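Local coordinates for protein octenoyl-CoA reductase/carboxylase (Streptomyces sp., PDB 4A0S) that probably catalyses the NADPH-dependent reductive carboxylation of 2-octenoyl-CoA, supplying an extender unit for the biosynthesis of the polyketide cinnabaramide, at residues R214-K219 with G329-T334; D308-H313 with V323-R328. All blocks are in the same frame, centred on the assembly; numbering follows the deposited sequence.

Contact 1: residues R214-K219 with G329-T334; sequences RGAQMK and GGTVVT
The methyl of Ala216 points at Thr331 and Val333, which lie side by side on one face of strand 331-334, part of the parallel sheet of the NADP-binding Rossmann fold. The loop 214-219, between helix 200-210 and strand 223-226, meets strand 331-334 through this one small side chain, and the contact is wholly apolar. Thr331 turns its methyl, not its hydroxyl, to the loop: CG2 stands anti to the backbone N (chi1 -61°, measured to OG1) and comes to 3.7 Å from Ala216 CB. OG1 is sent off to a hydrogen bond with Lys356 NZ, so a buried polar atom is satisfied away from the methyl group. Ile309 of strand 309-312 and Val358 of strand 356-359, the neighbours on either side, complete the apolar surround, while Met209 at the end of helix 200-210 packs on Val333 and also bonds the backbone of Ala216. Next in the loop, Gln217 packs on Gln217 of a second subunit. From its place two residues along the strand, Val333 lends one branch, its CG1 lying 4.1 Å from Ala216 CB.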
ATOM      1  N   ARG A 214       6.392  -3.116  -5.365  1.00 15.66           N
ATOM      2  CA  ARG A 214       7.605  -2.489  -4.822  1.00 15.67           C
ATOM      3  C   ARG A 214       8.108  -1.292  -5.639  1.00 15.77           C
ATOM      4  O   ARG A 214       9.028  -0.597  -5.229  1.00 15.85           O
ATOM      5  CB  ARG A 214       8.730  -3.522  -4.658  1.00 15.53           C
ATOM      6  CG  ARG A 214       8.301  -4.791  -3.953  1.00 15.47           C
ATOM      7  CD  ARG A 214       7.719  -4.496  -2.581  1.00 15.58           C
ATOM      8  NE  ARG A 214       7.025  -5.673  -2.081  1.00 15.56           N
ATOM      9  CZ  ARG A 214       7.552  -6.563  -1.249  1.00 15.54           C
ATOM     10  NH1 ARG A 214       8.781  -6.394  -0.795  1.00 15.53           N
ATOM     11  NH2 ARG A 214       6.836  -7.611  -0.845  1.00 15.57           N
ATOM     12  N   GLY A 215       7.508  -1.062  -6.796  1.00 15.81           N
ATOM     13  CA  GLY A 215       7.868   0.102  -7.614  1.00 15.96           C
ATOM     14  C   GLY A 215       6.676   1.036  -7.752  1.00 16.14           C
ATOM     15  O   GLY A 215       5.918   1.257  -6.803  1.00 16.21           O
ATOM     16  N   ALA A 216       6.498   1.581  -8.946  1.00 16.26           N
ATOM     17  CA  ALA A 216       5.423   2.541  -9.188  1.00 16.48           C
ATOM     18  C   ALA A 216       4.090   1.831  -9.260  1.00 16.46           C
ATOM     19  O   ALA A 216       3.043   2.445  -9.068  1.00 16.67           O
ATOM     20  CB  ALA A 216       5.689   3.294 -10.467  1.00 16.65           C
ATOM     21  N   GLN A 217       4.135   0.534  -9.538  1.00 16.28           N
ATOM     22  CA  GLN A 217       2.941  -0.323  -9.521  1.00 16.27           C
ATOM     23  C   GLN A 217       1.865   0.212 -10.457  1.00 16.49           C
ATOM     24  O   GLN A 217       0.818   0.692 -10.023  1.00 16.65           O
ATOM     25  CB  GLN A 217       2.363  -0.535  -8.113  1.00 16.26           C
ATOM     26  CG  GLN A 217       1.395  -1.718  -8.073  1.00 16.24           C
ATOM     27  CD  GLN A 217       0.908  -2.084  -6.696  1.00 16.79           C
ATOM     28  OE1 GLN A 217       1.283  -1.478  -5.712  1.00 17.00           O
ATOM     29  NE2 GLN A 217       0.046  -3.080  -6.631  1.00 19.40           N
ATOM     30  N   MET A 218       2.131   0.099 -11.746  1.00 16.53           N
ATOM     31  CA  MET A 218       1.200   0.555 -12.750  1.00 17.16           C
ATOM     32  C   MET A 218      -0.124  -0.182 -12.658  1.00 17.22           C
ATOM     33  O   MET A 218      -0.190  -1.311 -12.177  1.00 16.95           O
ATOM     34  CB  MET A 218       1.784   0.286 -14.122  1.00 17.37           C
ATOM     35  CG  MET A 218       1.774  -1.170 -14.461  1.00 18.92           C
ATOM     36  SD  MET A 218       2.081  -1.372 -16.200  1.00 24.74           S
ATOM     37  CE  MET A 218       1.267   0.058 -16.846  1.00 21.28           C
ATOM     38  N   LYS A 219      -1.179   0.461 -13.137  1.00 17.20           N
ATOM     39  CA  LYS A 219      -2.442  -0.217 -13.324  1.00 17.26           C
ATOM     40  C   LYS A 219      -2.851  -0.015 -14.771  1.00 17.51           C
ATOM     41  O   LYS A 219      -2.368   0.893 -15.440  1.00 17.60           O
ATOM     42  CB  LYS A 219      -3.492   0.353 -12.380  1.00 17.41           C
ATOM     43  CG  LYS A 219      -3.844   1.794 -12.668  1.00 17.67           C
ATOM     44  CD  LYS A 219      -4.960   2.289 -11.728  1.00 17.86           C
ATOM     45  CE  LYS A 219      -5.211   3.784 -11.966  1.00 18.13           C
ATOM     46  NZ  LYS A 219      -3.964   4.606 -11.768  1.00 18.43           N
ATOM     47  N   GLY A 329       0.424  13.711  -8.380  1.00 20.55           N
ATOM     48  CA  GLY A 329       0.336  12.422  -7.724  1.00 19.77           C
ATOM     49  C   GLY A 329       1.062  11.335  -8.463  1.00 19.01           C
ATOM     50  O   GLY A 329       0.993  10.190  -8.064  1.00 18.73           O
ATOM     51  N   GLY A 330       1.752  11.701  -9.543  1.00 18.81           N
ATOM     52  CA  GLY A 330       2.492  10.753 -10.360  1.00 18.24           C
ATOM     53  C   GLY A 330       3.767  10.266  -9.696  1.00 17.99           C
ATOM     54  O   GLY A 330       4.177  10.767  -8.658  1.00 18.03           O
ATOM     55  N   THR A 331       4.392   9.288 -10.325  1.00 17.77           N
ATOM     56  CA  THR A 331       5.587   8.664  -9.793  1.00 17.53           C
ATOM     57  C   THR A 331       6.666   8.663 -10.854  1.00 17.55           C
ATOM     58  O   THR A 331       6.444   8.226 -11.972  1.00 17.55           O
ATOM     59  CB  THR A 331       5.291   7.226  -9.360  1.00 17.44           C
ATOM     60  OG1 THR A 331       4.301   7.247  -8.323  1.00 17.22           O
ATOM     61  CG2 THR A 331       6.563   6.543  -8.833  1.00 17.24           C
ATOM     62  N   VAL A 332       7.810   9.229 -10.502  1.00 17.63           N
ATOM     63  CA  VAL A 332       9.006   9.037 -11.267  1.00 17.62           C
ATOM     64  C   VAL A 332       9.685   7.845 -10.597  1.00 17.31           C
ATOM     65  O   VAL A 332      10.019   7.903  -9.420  1.00 17.26           O
ATOM     66  CB  VAL A 332       9.925  10.261 -11.200  1.00 17.91           C
ATOM     67  CG1 VAL A 332      11.207   9.980 -11.973  1.00 17.91           C
ATOM     68  CG2 VAL A 332       9.219  11.490 -11.731  1.00 18.26           C
ATOM     69  N   VAL A 333       9.842   6.761 -11.330  1.00 17.13           N
ATOM     70  CA  VAL A 333      10.543   5.611 -10.801  1.00 16.87           C
ATOM     71  C   VAL A 333      11.871   5.544 -11.522  1.00 16.92           C
ATOM     72  O   VAL A 333      11.915   5.598 -12.749  1.00 17.02           O
ATOM     73  CB  VAL A 333       9.714   4.302 -10.901  1.00 16.64           C
ATOM     74  CG1 VAL A 333       9.315   3.971 -12.363  1.00 16.70           C
ATOM     75  CG2 VAL A 333      10.442   3.136 -10.225  1.00 16.41           C
ATOM     76  N   THR A 334      12.954   5.471 -10.755  1.00 16.89           N
ATOM     77  CA  THR A 334      14.284   5.541 -11.340  1.00 17.02           C
ATOM     78  C   THR A 334      15.169   4.415 -10.849  1.00 16.90           C
ATOM     79  O   THR A 334      15.155   4.082  -9.656  1.00 16.85           O
ATOM     80  CB  THR A 334      14.986   6.882 -11.015  1.00 17.61           C
ATOM     81  OG1 THR A 334      16.313   6.861 -11.558  1.00 17.39           O
ATOM     82  CG2 THR A 334      15.045   7.123  -9.500  1.00 17.26           C
TER

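Contact 2: residues D308-H313 with V323-R328; sequences DIVFEH and VIVARR. With NAP (NADP nicotinamide-adenine-dinucleotide phosphate), chain F.
Arg327 NE donates to Asp308 OD1 at 2.6 Å, a short salt-bridging hydrogen bond that is noticeably bent (138° at the hydrogen). OD1 lies close to the guanidinium plane, at its edge, and accepts the N-H on its anti lone pair, away from OD2; the carboxylate itself is turned 65° from that plane. Arg327 CG sits between its backbone N and carbonyl carbon (chi1 73°), and the chain then runs extended to NE, crossing the aspartate at a slant. NH1 bonds the carbonyl O of Arg328 at 2.7 Å, also near the guanidinium plane, so two different nitrogens fix the rotation of the group. Asp308 OD2 is taken by Arg305 and by Ile223 N; two arginines and a backbone amide therefore share the buried carboxylate and are likely to keep it ionised. With a methionine in place of Arg327, OD1 would probably be left without its charged mate and the Arg328 carbonyl without its NH1 partner. On the strand itself the contact turns apolar: Val310 CG2 meets Val325 CG1 at 3.6 Å and Ala326 CB at 3.8 Å, just where the helix ends, the two valines set aslant to each other. Helix 285-303 backs Val325 with Leu295 and Ala296. At the strand's C-terminal end His313 ND1 lies 3.5 Å from C5D of NADP, and its NE2 bonds the carbonyl O of Trp227. A strand leading to the cofactor, with the following helix packed back along it, is the beta-alpha-beta unit of a Rossmann fold, here made by strand 309-312, helix 316-325 and strand 331-334.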
ATOM      1  N   ASP A 308       1.419   9.033 -15.826  1.00 18.47           N
ATOM      2  CA  ASP A 308       1.134   8.629 -14.464  1.00 18.25           C
ATOM      3  C   ASP A 308       2.421   8.160 -13.833  1.00 17.96           C
ATOM      4  O   ASP A 308       2.657   8.359 -12.646  1.00 17.86           O
ATOM      5  CB  ASP A 308       0.123   7.496 -14.514  1.00 18.13           C
ATOM      6  CG  ASP A 308      -1.207   7.969 -15.050  1.00 19.39           C
ATOM      7  OD1 ASP A 308      -1.803   8.830 -14.378  1.00 19.95           O
ATOM      8  OD2 ASP A 308      -1.618   7.544 -16.154  1.00 19.60           O
ATOM      9  N   ILE A 309       3.248   7.521 -14.653  1.00 17.85           N
ATOM     10  CA  ILE A 309       4.536   7.019 -14.203  1.00 17.60           C
ATOM     11  C   ILE A 309       5.552   7.435 -15.239  1.00 17.74           C
ATOM     12  O   ILE A 309       5.320   7.279 -16.439  1.00 17.87           O
ATOM     13  CB  ILE A 309       4.551   5.484 -14.072  1.00 17.30           C
ATOM     14  CG1 ILE A 309       3.535   5.001 -13.033  1.00 17.18           C
ATOM     15  CG2 ILE A 309       5.958   4.962 -13.696  1.00 17.09           C
ATOM     16  CD1 ILE A 309       3.174   3.537 -13.229  1.00 17.00           C
ATOM     17  N   VAL A 310       6.670   7.965 -14.765  1.00 17.75           N
ATOM     18  CA  VAL A 310       7.787   8.237 -15.625  1.00 17.86           C
ATOM     19  C   VAL A 310       8.844   7.224 -15.260  1.00 17.58           C
ATOM     20  O   VAL A 310       9.252   7.103 -14.106  1.00 17.43           O
ATOM     21  CB  VAL A 310       8.336   9.647 -15.436  1.00 18.15           C
ATOM     22  CG1 VAL A 310       9.492   9.878 -16.374  1.00 18.30           C
ATOM     23  CG2 VAL A 310       7.225  10.662 -15.647  1.00 18.45           C
ATOM     24  N   PHE A 311       9.285   6.512 -16.278  1.00 17.55           N
ATOM     25  CA  PHE A 311      10.245   5.441 -16.138  1.00 17.32           C
ATOM     26  C   PHE A 311      11.607   6.050 -16.428  1.00 17.47           C
ATOM     27  O   PHE A 311      11.950   6.347 -17.574  1.00 17.67           O
ATOM     28  CB  PHE A 311       9.887   4.341 -17.130  1.00 17.25           C
ATOM     29  CG  PHE A 311      10.727   3.106 -17.013  1.00 17.02           C
ATOM     30  CD1 PHE A 311      11.899   2.978 -17.745  1.00 17.10           C
ATOM     31  CD2 PHE A 311      10.326   2.061 -16.197  1.00 16.77           C
ATOM     32  CE1 PHE A 311      12.681   1.823 -17.645  1.00 16.93           C
ATOM     33  CE2 PHE A 311      11.081   0.899 -16.103  1.00 16.60           C
ATOM     34  CZ  PHE A 311      12.274   0.789 -16.823  1.00 16.68           C
ATOM     35  N   GLU A 312      12.349   6.300 -15.353  1.00 17.58           N
ATOM     36  CA  GLU A 312      13.645   6.936 -15.420  1.00 17.86           C
ATOM     37  C   GLU A 312      14.818   5.984 -15.331  1.00 17.86           C
ATOM     38  O   GLU A 312      14.732   4.911 -14.744  1.00 18.08           O
ATOM     39  CB  GLU A 312      13.769   7.961 -14.300  1.00 18.31           C
ATOM     40  CG  GLU A 312      13.485   9.337 -14.750  1.00 18.60           C
ATOM     41  CD  GLU A 312      14.646   9.930 -15.515  1.00 19.75           C
ATOM     42  OE1 GLU A 312      15.734   9.338 -15.504  1.00 18.72           O
ATOM     43  OE2 GLU A 312      14.469  11.001 -16.105  1.00 19.70           O
ATOM     44  N   HIS A 313      15.932   6.406 -15.915  1.00 18.08           N
ATOM     45  CA  HIS A 313      17.203   5.706 -15.789  1.00 18.04           C
ATOM     46  C   HIS A 313      18.242   6.471 -16.593  1.00 18.28           C
ATOM     47  O   HIS A 313      19.432   6.267 -16.434  1.00 18.09           O
ATOM     48  CB  HIS A 313      17.094   4.288 -16.308  1.00 17.38           C
ATOM     49  CG  HIS A 313      16.566   4.207 -17.699  1.00 17.95           C
ATOM     50  ND1 HIS A 313      17.384   4.218 -18.810  1.00 17.66           N
ATOM     51  CD2 HIS A 313      15.299   4.096 -18.163  1.00 17.43           C
ATOM     52  CE1 HIS A 313      16.641   4.116 -19.898  1.00 17.74           C
ATOM     53  NE2 HIS A 313      15.374   4.043 -19.531  1.00 17.68           N
ATOM     54  N   VAL A 323      10.369  14.808 -13.344  1.00 20.23           N
ATOM     55  CA  VAL A 323       9.642  15.390 -12.219  1.00 21.07           C
ATOM     56  C   VAL A 323       8.541  16.341 -12.690  1.00 21.41           C
ATOM     57  O   VAL A 323       7.432  16.338 -12.159  1.00 21.48           O
ATOM     58  CB  VAL A 323      10.591  16.116 -11.226  1.00 21.19           C
ATOM     59  CG1 VAL A 323       9.796  16.866 -10.197  1.00 21.86           C
ATOM     60  CG2 VAL A 323      11.458  15.111 -10.527  1.00 21.23           C
ATOM     61  N   ILE A 324       8.838  17.136 -13.701  1.00 22.02           N
ATOM     62  CA  ILE A 324       7.866  18.124 -14.162  1.00 22.81           C
ATOM     63  C   ILE A 324       6.701  17.463 -14.886  1.00 22.77           C
ATOM     64  O   ILE A 324       5.533  17.796 -14.649  1.00 22.82           O
ATOM     65  CB  ILE A 324       8.532  19.184 -15.060  1.00 23.52           C
ATOM     66  CG1 ILE A 324       9.478  20.039 -14.206  1.00 24.00           C
ATOM     67  CG2 ILE A 324       7.458  20.064 -15.736  1.00 24.28           C
ATOM     68  CD1 ILE A 324      10.483  20.807 -15.001  1.00 26.14           C
ATOM     69  N   VAL A 325       7.035  16.498 -15.736  1.00 22.60           N
ATOM     70  CA  VAL A 325       6.073  15.896 -16.651  1.00 22.90           C
ATOM     71  C   VAL A 325       5.057  14.975 -15.976  1.00 22.38           C
ATOM     72  O   VAL A 325       3.927  14.877 -16.423  1.00 22.77           O
ATOM     73  CB  VAL A 325       6.801  15.176 -17.794  1.00 22.87           C
ATOM     74  CG1 VAL A 325       7.325  13.809 -17.345  1.00 22.62           C
ATOM     75  CG2 VAL A 325       5.928  15.065 -18.988  1.00 23.87           C
ATOM     76  N   ALA A 326       5.454  14.317 -14.896  1.00 21.72           N
ATOM     77  CA  ALA A 326       4.556  13.392 -14.229  1.00 21.39           C
ATOM     78  C   ALA A 326       3.297  14.115 -13.764  1.00 21.44           C
ATOM     79  O   ALA A 326       3.371  15.237 -13.297  1.00 21.63           O
ATOM     80  CB  ALA A 326       5.262  12.713 -13.079  1.00 20.66           C
ATOM     81  N   ARG A 327       2.137  13.484 -13.937  1.00 21.26           N
ATOM     82  CA  ARG A 327       0.888  14.036 -13.411  1.00 21.62           C
ATOM     83  C   ARG A 327       0.994  14.353 -11.928  1.00 21.60           C
ATOM     84  O   ARG A 327       1.888  13.863 -11.240  1.00 20.77           O
ATOM     85  CB  ARG A 327      -0.267  13.058 -13.611  1.00 21.74           C
ATOM     86  CG  ARG A 327      -0.222  11.835 -12.682  1.00 21.10           C
ATOM     87  CD  ARG A 327      -1.605  11.247 -12.611  1.00 21.13           C
ATOM     88  NE  ARG A 327      -1.632   9.905 -12.046  1.00 20.52           N
ATOM     89  CZ  ARG A 327      -1.751   9.618 -10.753  1.00 20.37           C
ATOM     90  NH1 ARG A 327      -1.810  10.571  -9.826  1.00 20.67           N
ATOM     91  NH2 ARG A 327      -1.801   8.350 -10.384  1.00 20.53           N
ATOM     92  N   ARG A 328       0.067  15.184 -11.447  1.00 22.17           N
ATOM     93  CA  ARG A 328      -0.162  15.352 -10.028  1.00 22.04           C
ATOM     94  C   ARG A 328      -0.324  13.983  -9.438  1.00 21.22           C
ATOM     95  O   ARG A 328      -1.128  13.182  -9.935  1.00 20.88           O
ATOM     96  CB  ARG A 328      -1.481  16.064  -9.788  1.00 22.75           C
ATOM     97  CG  ARG A 328      -1.393  17.513  -9.584  1.00 24.83           C
ATOM     98  CD  ARG A 328      -2.777  18.059  -9.237  1.00 24.43           C
ATOM     99  NE  ARG A 328      -3.066  18.085  -7.799  1.00 24.12           N
ATOM    100  CZ  ARG A 328      -2.614  19.012  -6.954  1.00 23.75           C
ATOM    101  NH1 ARG A 328      -1.802  19.976  -7.392  1.00 23.96           N
ATOM    102  NH2 ARG A 328      -2.962  18.971  -5.674  1.00 21.41           N
TER
HETATM  103  PA  NAP F1447      20.757   0.480 -22.620  1.00  5.60           P
HETATM  104  O1A NAP F1447      20.245  -0.890 -23.202  1.00  7.99           O
HETATM  105  O2A NAP F1447      22.022   1.031 -23.210  1.00  7.57           O
HETATM  106  O5B NAP F1447      19.620   1.488 -22.860  1.00  8.14           O
HETATM  107  C5B NAP F1447      19.777   2.775 -22.297  1.00  9.24           C
HETATM  108  C4B NAP F1447      18.939   3.722 -23.140  1.00  8.98           C
HETATM  109  O4B NAP F1447      19.075   5.009 -22.522  1.00  7.77           O
HETATM  110  C3B NAP F1447      19.446   3.854 -24.592  1.00  7.70           C
HETATM  111  O3B NAP F1447      18.436   3.293 -25.406  1.00  8.15           O
HETATM  112  C2B NAP F1447      19.432   5.351 -24.864  1.00  8.37           C
HETATM  113  O2B NAP F1447      18.165   5.798 -25.341  1.00  8.43           O
HETATM  114  C1B NAP F1447      19.646   5.963 -23.526  1.00  8.36           C
HETATM  115  N9A NAP F1447      21.109   6.038 -23.283  1.00 13.12           N
HETATM  116  C8A NAP F1447      22.085   5.213 -23.696  1.00 16.20           C
HETATM  117  N7A NAP F1447      23.270   5.619 -23.223  1.00 13.35           N
HETATM  118  C5A NAP F1447      23.022   6.708 -22.509  1.00 14.95           C
HETATM  119  C6A NAP F1447      23.840   7.565 -21.817  1.00 14.65           C
HETATM  120  N6A NAP F1447      25.150   7.328 -21.758  1.00 16.70           N
HETATM  121  N1A NAP F1447      23.285   8.592 -21.192  1.00 12.42           N
HETATM  122  C2A NAP F1447      21.971   8.800 -21.222  1.00 11.40           C
HETATM  123  N3A NAP F1447      21.154   8.020 -21.894  1.00 13.73           N
HETATM  124  C4A NAP F1447      21.667   6.968 -22.539  1.00 13.93           C
HETATM  125  O3  NAP F1447      20.942   0.380 -21.033  1.00  5.52           O
HETATM  126  PN  NAP F1447      19.822  -0.213 -20.045  1.00  3.29           P
HETATM  127  O1N NAP F1447      20.253  -1.717 -19.924  1.00  3.54           O
HETATM  128  O2N NAP F1447      18.406   0.099 -20.456  1.00  4.92           O
HETATM  129  O5D NAP F1447      20.282   0.556 -18.725  1.00  2.78           O
HETATM  130  C5D NAP F1447      19.997   1.951 -18.707  1.00  2.00           C
HETATM  131  C4D NAP F1447      20.483   2.436 -17.371  1.00  3.10           C
HETATM  132  O4D NAP F1447      19.755   1.653 -16.361  1.00  8.66           O
HETATM  133  C3D NAP F1447      21.963   2.144 -17.122  1.00  8.53           C
HETATM  134  O3D NAP F1447      22.417   3.324 -16.426  1.00 10.58           O
HETATM  135  C2D NAP F1447      21.959   0.933 -16.215  1.00  6.73           C
HETATM  136  O2D NAP F1447      23.131   0.895 -15.368  1.00 10.19           O
HETATM  137  C1D NAP F1447      20.756   1.296 -15.366  1.00  7.52           C
HETATM  138  N1N NAP F1447      20.176   0.049 -14.927  1.00  7.99           N
HETATM  139  C2N NAP F1447      19.890  -0.064 -13.583  1.00  6.94           C
HETATM  140  C3N NAP F1447      19.332  -1.248 -13.190  1.00  7.02           C
HETATM  141  C7N NAP F1447      19.040  -1.373 -11.745  1.00  4.75           C
HETATM  142  O7N NAP F1447      19.183  -0.426 -10.965  1.00  7.85           O
HETATM  143  N7N NAP F1447      18.672  -2.581 -11.413  1.00  2.01           N
HETATM  144  C4N NAP F1447      19.059  -2.288 -14.083  1.00  8.98           C
HETATM  145  C5N NAP F1447      19.328  -2.181 -15.437  1.00  8.81           C
HETATM  146  C6N NAP F1447      19.889  -0.989 -15.863  1.00  9.99           C
HETATM  147  P2B NAP F1447      18.170   7.249 -26.038  1.00 12.20           P
HETATM  148  O1X NAP F1447      16.733   7.086 -26.788  1.00 12.30           O
HETATM  149  O2X NAP F1447      18.099   8.418 -24.933  1.00 15.96           O
HETATM  150  O3X NAP F1447      19.407   7.174 -26.901  1.00 11.34           O

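In the fold
Loop 214-219 comes first in the chain, and contact 1 closes a loop of 109 residues when strand 331-334 reaches it. Contact 2 is nested inside that span: it closes the short connection of nine residues between segments 308-313 and 323-328, after which the chain turns directly into strand 331-334. The two centres are 8 Å apart. Strands 309-312 and 331-334 are parallel neighbours, probably joined by hydrogen bonds from Val310 N to Thr331 O and from Glu312 N to Val333 O. Contact 2 ties helix 316-325 to one face of this sheet, and contact 1 ties the loop to the other, where Ile309 packs against Ala216.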